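Local coordinates for protein putative hydantoin racemase (Klebsiella pneumoniae subsp. pneumoniae, PDB 3QVL) that racemises allantoin and probably interconverts the D and L forms of other 5-monosubstituted hydantoins, at residues 87-91 against 223-229; 176-180 against 198-202. Residues are numbered along the deposited sequence.

Interaction 1. Residues 87-91 against 223-229; sequences RELAQ and KHGDLAF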
ATOM      1  N   ARG A  87      -7.259   5.402  25.469  1.00 12.99           N
ATOM      2  CA  ARG A  87      -8.564   5.752  24.908  1.00 13.18           C
ATOM      3  C   ARG A  87      -9.681   4.845  25.420  1.00 13.35           C
ATOM      4  O   ARG A  87     -10.824   5.283  25.562  1.00 13.32           O
ATOM      5  CB  ARG A  87      -8.519   5.759  23.380  1.00 13.13           C
ATOM      6  CG  ARG A  87      -7.788   6.963  22.824  1.00 13.06           C
ATOM      7  CD  ARG A  87      -7.779   6.998  21.311  1.00 13.02           C
ATOM      8  NE  ARG A  87      -7.089   8.196  20.842  1.00 12.98           N
ATOM      9  CZ  ARG A  87      -6.806   8.467  19.572  1.00 13.03           C
ATOM     10  NH1 ARG A  87      -7.148   7.626  18.603  1.00 13.23           N
ATOM     11  NH2 ARG A  87      -6.173   9.592  19.270  1.00 12.73           N
ATOM     12  N   GLU A  88      -9.339   3.590  25.703  1.00 13.58           N
ATOM     13  CA  GLU A  88     -10.277   2.651  26.314  1.00 13.86           C
ATOM     14  C   GLU A  88     -10.607   3.054  27.750  1.00 14.07           C
ATOM     15  O   GLU A  88     -11.775   3.070  28.142  1.00 13.97           O
ATOM     16  CB  GLU A  88      -9.718   1.227  26.292  1.00 13.82           C
ATOM     17  CG  GLU A  88      -9.709   0.571  24.919  1.00 14.05           C
ATOM     18  CD  GLU A  88      -9.292  -0.891  24.966  1.00 14.32           C
ATOM     19  OE1 GLU A  88      -8.872  -1.370  26.039  1.00 14.43           O
ATOM     20  OE2 GLU A  88      -9.394  -1.569  23.925  1.00 14.55           O
ATOM     21  N   LEU A  89      -9.572   3.387  28.521  1.00 14.30           N
ATOM     22  CA  LEU A  89      -9.729   3.717  29.938  1.00 14.65           C
ATOM     23  C   LEU A  89     -10.371   5.087  30.167  1.00 14.86           C
ATOM     24  O   LEU A  89     -11.220   5.234  31.048  1.00 14.89           O
ATOM     25  CB  LEU A  89      -8.381   3.622  30.668  1.00 14.65           C
ATOM     26  CG  LEU A  89      -8.356   3.735  32.199  1.00 14.81           C
ATOM     27  CD1 LEU A  89      -9.177   2.635  32.866  1.00 14.89           C
ATOM     28  CD2 LEU A  89      -6.923   3.718  32.716  1.00 14.92           C
ATOM     29  N   ALA A  90      -9.969   6.079  29.376  1.00 15.08           N
ATOM     30  CA  ALA A  90     -10.453   7.450  29.548  1.00 15.36           C
ATOM     31  C   ALA A  90     -11.824   7.678  28.916  1.00 15.56           C
ATOM     32  O   ALA A  90     -12.197   7.003  27.954  1.00 15.56           O
ATOM     33  CB  ALA A  90      -9.445   8.445  28.992  1.00 15.33           C
ATOM     34  N   GLN A  91     -12.567   8.631  29.475  1.00 15.80           N
ATOM     35  CA  GLN A  91     -13.828   9.077  28.891  1.00 16.11           C
ATOM     36  C   GLN A  91     -13.568  10.210  27.900  1.00 15.93           C
ATOM     37  O   GLN A  91     -14.051  10.175  26.767  1.00 16.06           O
ATOM     38  CB  GLN A  91     -14.812   9.523  29.978  1.00 16.31           C
ATOM     39  CG  GLN A  91     -16.143  10.038  29.433  1.00 17.45           C
ATOM     40  CD  GLN A  91     -17.238  10.108  30.482  1.00 18.90           C
ATOM     41  OE1 GLN A  91     -16.974  10.312  31.669  1.00 19.84           O
ATOM     42  NE2 GLN A  91     -18.480   9.941  30.044  1.00 19.69           N
ATOM     43  N   LYS A 223     -17.264   4.882  22.609  1.00 17.38           N
ATOM     44  CA  LYS A 223     -17.347   3.727  23.498  1.00 17.70           C
ATOM     45  C   LYS A 223     -18.133   2.594  22.842  1.00 17.88           C
ATOM     46  O   LYS A 223     -18.562   1.644  23.505  1.00 17.94           O
ATOM     47  CB  LYS A 223     -17.947   4.125  24.853  1.00 17.68           C
ATOM     48  CG  LYS A 223     -17.058   5.057  25.673  1.00 17.82           C
ATOM     49  CD  LYS A 223     -15.731   4.393  26.031  1.00 17.95           C
ATOM     50  CE  LYS A 223     -14.667   5.419  26.357  1.00 17.96           C
ATOM     51  NZ  LYS A 223     -13.335   4.779  26.547  1.00 17.69           N
ATOM     52  N   HIS A 224     -18.310   2.712  21.529  1.00 18.13           N
ATOM     53  CA  HIS A 224     -18.941   1.682  20.718  1.00 18.36           C
ATOM     54  C   HIS A 224     -17.868   0.830  20.046  1.00 18.23           C
ATOM     55  O   HIS A 224     -17.219   1.266  19.090  1.00 18.46           O
ATOM     56  CB  HIS A 224     -19.859   2.325  19.674  1.00 18.57           C
ATOM     57  CG  HIS A 224     -20.436   1.359  18.686  1.00 19.30           C
ATOM     58  ND1 HIS A 224     -21.526   0.566  18.972  1.00 20.14           N
ATOM     59  CD2 HIS A 224     -20.083   1.070  17.412  1.00 19.86           C
ATOM     60  CE1 HIS A 224     -21.815  -0.177  17.918  1.00 20.23           C
ATOM     61  NE2 HIS A 224     -20.955   0.109  16.957  1.00 20.34           N
ATOM     62  N   GLY A 225     -17.673  -0.377  20.569  1.00 18.02           N
ATOM     63  CA  GLY A 225     -16.778  -1.354  19.957  1.00 17.58           C
ATOM     64  C   GLY A 225     -15.341  -1.345  20.445  1.00 17.31           C
ATOM     65  O   GLY A 225     -15.064  -1.680  21.600  1.00 17.31           O
ATOM     66  N   ASP A 226     -14.433  -0.952  19.554  1.00 16.95           N
ATOM     67  CA  ASP A 226     -12.988  -1.122  19.749  1.00 16.66           C
ATOM     68  C   ASP A 226     -12.383  -0.352  20.922  1.00 16.41           C
ATOM     69  O   ASP A 226     -11.449  -0.835  21.565  1.00 16.38           O
ATOM     70  CB  ASP A 226     -12.234  -0.768  18.463  1.00 16.69           C
ATOM     71  CG  ASP A 226     -12.574  -1.691  17.304  1.00 16.75           C
ATOM     72  OD1 ASP A 226     -13.238  -2.728  17.525  1.00 16.77           O
ATOM     73  OD2 ASP A 226     -12.170  -1.377  16.166  1.00 16.63           O
ATOM     74  N   LEU A 227     -12.908   0.841  21.188  1.00 16.05           N
ATOM     75  CA  LEU A 227     -12.359   1.697  22.238  1.00 15.81           C
ATOM     76  C   LEU A 227     -13.311   1.856  23.423  1.00 15.76           C
ATOM     77  O   LEU A 227     -13.216   2.821  24.188  1.00 15.59           O
ATOM     78  CB  LEU A 227     -11.947   3.060  21.666  1.00 15.74           C
ATOM     79  CG  LEU A 227     -10.875   3.077  20.566  1.00 15.56           C
ATOM     80  CD1 LEU A 227     -10.689   4.486  20.029  1.00 15.38           C
ATOM     81  CD2 LEU A 227      -9.544   2.508  21.053  1.00 15.29           C
ATOM     82  N   ALA A 228     -14.217   0.892  23.570  1.00 15.75           N
ATOM     83  CA  ALA A 228     -15.097   0.815  24.730  1.00 15.85           C
ATOM     84  C   ALA A 228     -14.263   0.634  25.995  1.00 15.96           C
ATOM     85  O   ALA A 228     -13.108   0.202  25.925  1.00 15.82           O
ATOM     86  CB  ALA A 228     -16.074  -0.341  24.572  1.00 15.81           C
ATOM     87  N   PHE A 229     -14.843   0.974  27.143  1.00 16.16           N
ATOM     88  CA  PHE A 229     -14.181   0.749  28.425  1.00 16.41           C
ATOM     89  C   PHE A 229     -13.749  -0.714  28.534  1.00 16.61           C
ATOM     90  O   PHE A 229     -14.443  -1.599  28.027  1.00 16.58           O
ATOM     91  CB  PHE A 229     -15.100   1.129  29.592  1.00 16.42           C
ATOM     92  CG  PHE A 229     -15.430   2.596  29.657  1.00 16.53           C
ATOM     93  CD1 PHE A 229     -14.449   3.534  29.973  1.00 16.65           C
ATOM     94  CD2 PHE A 229     -16.726   3.039  29.412  1.00 16.82           C
ATOM     95  CE1 PHE A 229     -14.753   4.894  30.035  1.00 16.95           C
ATOM     96  CE2 PHE A 229     -17.041   4.396  29.476  1.00 16.84           C
ATOM     97  CZ  PHE A 229     -16.053   5.324  29.787  1.00 16.72           C
TER
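The last turn of helix 83-89 and the residues after it meet a loop that follows helix 203-216. Their backbones come closest at Glu-88 and Leu-227, whose CA atoms lie 4.7 Å apart. The loop makes a type I beta turn from Gly-225 to Ala-228, closed by a weak hydrogen bond from Ala-228 N to Gly-225 O (3.3 Å). Ala-90 is the first residue to leave helical geometry. Arg-87 O and Glu-88 O lie in the last turn, with no further helical turn after it to bond them. Lys-223 meets these and Ala-90 O just beyond. Lys-223 NZ donates to Arg-87 O (2.7 Å) and Ala-90 O (2.9 Å), and weakly to Glu-88 O (2.8 Å). Lys-223 NZ also bonds Leu-227 O in its own loop (3.1 Å), so one ammonium group ties both segments together. Phe-229 CA makes a CA-H...O contact with Glu-88 O (3.4 Å). The edge of the Phe-229 ring faces Leu-89 O, with Phe-229 CE1 3.7 Å from that oxygen. Leu-227 CD1 packs on Arg-87 CD at 4.1 Å, and Leu-227 CD2 on Glu-88 CG at 4.3 Å. Arg-87 forms a salt bridge with Glu-99, and Asp-226 bonds Thr-110 of the third subunit. Glu-88 binds the backbone N of Phe-49 and forms a salt bridge with Arg-120, both of the second subunit. The contact therefore places a lysine charge at the negative end of the helix dipole and fixes the loop where three subunits meet.

Interaction 2. Residues 176-180 against 198-202; sequences GAIVL and VPVID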
ATOM      1  N   GLY A 176       8.202  20.549   3.103  1.00 17.84           N
ATOM      2  CA  GLY A 176       7.821  21.931   3.387  1.00 17.41           C
ATOM      3  C   GLY A 176       7.692  22.260   4.864  1.00 17.09           C
ATOM      4  O   GLY A 176       7.579  23.428   5.235  1.00 17.07           O
ATOM      5  N   ALA A 177       7.710  21.230   5.707  1.00 16.77           N
ATOM      6  CA  ALA A 177       7.568  21.410   7.151  1.00 16.43           C
ATOM      7  C   ALA A 177       8.422  20.425   7.942  1.00 16.25           C
ATOM      8  O   ALA A 177       8.842  19.389   7.422  1.00 16.14           O
ATOM      9  CB  ALA A 177       6.103  21.293   7.561  1.00 16.46           C
ATOM     10  N   ILE A 178       8.675  20.764   9.203  1.00 15.99           N
ATOM     11  CA  ILE A 178       9.408  19.893  10.115  1.00 15.81           C
ATOM     12  C   ILE A 178       8.504  19.450  11.262  1.00 15.71           C
ATOM     13  O   ILE A 178       7.809  20.268  11.871  1.00 15.72           O
ATOM     14  CB  ILE A 178      10.679  20.588  10.687  1.00 15.83           C
ATOM     15  CG1 ILE A 178      11.642  21.011   9.564  1.00 15.84           C
ATOM     16  CG2 ILE A 178      11.375  19.702  11.732  1.00 15.73           C
ATOM     17  CD1 ILE A 178      12.227  19.867   8.731  1.00 16.04           C
ATOM     18  N   VAL A 179       8.510  18.150  11.534  1.00 15.60           N
ATOM     19  CA  VAL A 179       7.864  17.606  12.721  1.00 15.61           C
ATOM     20  C   VAL A 179       8.949  17.278  13.743  1.00 15.64           C
ATOM     21  O   VAL A 179       9.831  16.456  13.482  1.00 15.52           O
ATOM     22  CB  VAL A 179       7.010  16.354  12.390  1.00 15.56           C
ATOM     23  CG1 VAL A 179       6.640  15.586  13.655  1.00 15.60           C
ATOM     24  CG2 VAL A 179       5.754  16.756  11.634  1.00 15.65           C
ATOM     25  N   LEU A 180       8.891  17.948  14.891  1.00 15.73           N
ATOM     26  CA  LEU A 180       9.823  17.683  15.984  1.00 15.91           C
ATOM     27  C   LEU A 180       9.471  16.351  16.638  1.00 15.99           C
ATOM     28  O   LEU A 180       8.319  16.120  17.015  1.00 16.11           O
ATOM     29  CB  LEU A 180       9.809  18.823  17.007  1.00 15.89           C
ATOM     30  CG  LEU A 180      10.247  20.210  16.518  1.00 15.98           C
ATOM     31  CD1 LEU A 180       9.932  21.274  17.559  1.00 16.03           C
ATOM     32  CD2 LEU A 180      11.729  20.242  16.146  1.00 16.08           C
ATOM     33  N   VAL A 198       9.375  28.338   7.949  1.00 18.94           N
ATOM     34  CA  VAL A 198       8.526  27.188   7.622  1.00 18.49           C
ATOM     35  C   VAL A 198       7.872  26.674   8.909  1.00 18.14           C
ATOM     36  O   VAL A 198       8.365  26.962  10.002  1.00 18.09           O
ATOM     37  CB  VAL A 198       9.322  26.026   6.950  1.00 18.52           C
ATOM     38  CG1 VAL A 198       9.954  26.474   5.639  1.00 18.53           C
ATOM     39  CG2 VAL A 198      10.374  25.452   7.895  1.00 18.46           C
ATOM     40  N   PRO A 199       6.757  25.925   8.790  1.00 17.80           N
ATOM     41  CA  PRO A 199       6.170  25.329   9.988  1.00 17.52           C
ATOM     42  C   PRO A 199       7.092  24.288  10.624  1.00 17.26           C
ATOM     43  O   PRO A 199       7.409  23.270  10.003  1.00 17.20           O
ATOM     44  CB  PRO A 199       4.891  24.662   9.465  1.00 17.55           C
ATOM     45  CG  PRO A 199       4.583  25.365   8.198  1.00 17.67           C
ATOM     46  CD  PRO A 199       5.906  25.715   7.606  1.00 17.77           C
ATOM     47  N   VAL A 200       7.541  24.578  11.841  1.00 16.93           N
ATOM     48  CA  VAL A 200       8.259  23.609  12.660  1.00 16.67           C
ATOM     49  C   VAL A 200       7.315  23.264  13.804  1.00 16.45           C
ATOM     50  O   VAL A 200       7.014  24.110  14.650  1.00 16.44           O
ATOM     51  CB  VAL A 200       9.607  24.161  13.182  1.00 16.67           C
ATOM     52  CG1 VAL A 200      10.353  23.096  13.976  1.00 16.69           C
ATOM     53  CG2 VAL A 200      10.468  24.654  12.023  1.00 16.75           C
ATOM     54  N   ILE A 201       6.841  22.023  13.810  1.00 16.17           N
ATOM     55  CA  ILE A 201       5.678  21.647  14.609  1.00 15.89           C
ATOM     56  C   ILE A 201       6.020  20.840  15.857  1.00 15.69           C
ATOM     57  O   ILE A 201       6.699  19.812  15.786  1.00 15.59           O
ATOM     58  CB  ILE A 201       4.621  20.911  13.739  1.00 15.94           C
ATOM     59  CG1 ILE A 201       4.153  21.831  12.605  1.00 15.92           C
ATOM     60  CG2 ILE A 201       3.429  20.453  14.584  1.00 15.94           C
ATOM     61  CD1 ILE A 201       3.623  21.111  11.393  1.00 16.05           C
ATOM     62  N   ASP A 202       5.546  21.337  16.996  1.00 15.46           N
ATOM     63  CA  ASP A 202       5.621  20.630  18.266  1.00 15.27           C
ATOM     64  C   ASP A 202       4.299  19.920  18.531  1.00 15.01           C
ATOM     65  O   ASP A 202       3.235  20.547  18.534  1.00 14.96           O
ATOM     66  CB  ASP A 202       5.940  21.606  19.403  1.00 15.37           C
ATOM     67  CG  ASP A 202       5.500  21.093  20.764  1.00 15.55           C
ATOM     68  OD1 ASP A 202       5.814  19.932  21.102  1.00 16.04           O
ATOM     69  OD2 ASP A 202       4.842  21.857  21.499  1.00 16.25           O
TER
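Three backbone hydrogen bonds join strand 177-180 to segment 198-202. Ile-178 N donates to Pro-199 O (2.9 Å), Ile-201 N to Ile-178 O (2.8 Å), and Leu-180 N to Ile-201 O (3.0 Å). All three are nearly straight. Ile-178 thus bonds on both sides of Val-200, the pattern of a parallel bridge. A second parallel bridge pairs Val-179 with Ile-201. Val-200 CA adds a CA-H...O contact to Ile-178 O (3.5 Å). Val-200 CG1 touches Ile-178 CB (4.1 Å) and Leu-180 CD2 (3.8 Å). Ala-177 CB meets Pro-199 CB at 4.1 Å. Helix 157-172 covers Ile-178 and Leu-180, while Val-179 and Ile-201 point to the face opposite Ile-178 and Val-200 and pack against helix 97-108. Asp-202 is the N-cap of helix 203-216, its OD2 bonding Ser-205 N and its side chain about 9 Å from the bound hydantoin ligand. Pro-199 and Ile-201 also pack on the third subunit. The two strands belong to a beta-alpha-beta unit whose crossover contains helix 189-196. The chemistry combines backbone bonding with apolar cover on both faces, joining strand 200-201, outermost of the sheet within this chain, to 177-180 in a buried setting.

From the N terminus, the chain builds most of the first parallel sheet and reaches helix 83-89, where interaction 1 begins. It adds strand 94-96 to that sheet, then goes on to the second parallel sheet. There interaction 2 closes a short loop around helix 189-196, between 176-180 and 198-202. After helix 203-216 the chain returns to the first half, and 223-229 completes interaction 1. The short loop is thus enclosed by the long one. Interaction 2 acts within the second sheet, whereas interaction 1 ties the C-terminal region back to helix 83-89, between strands 72-75 and 94-96 in the chain. Their centres lie about 31 Å apart and the contacts do not touch, but both reach the third subunit.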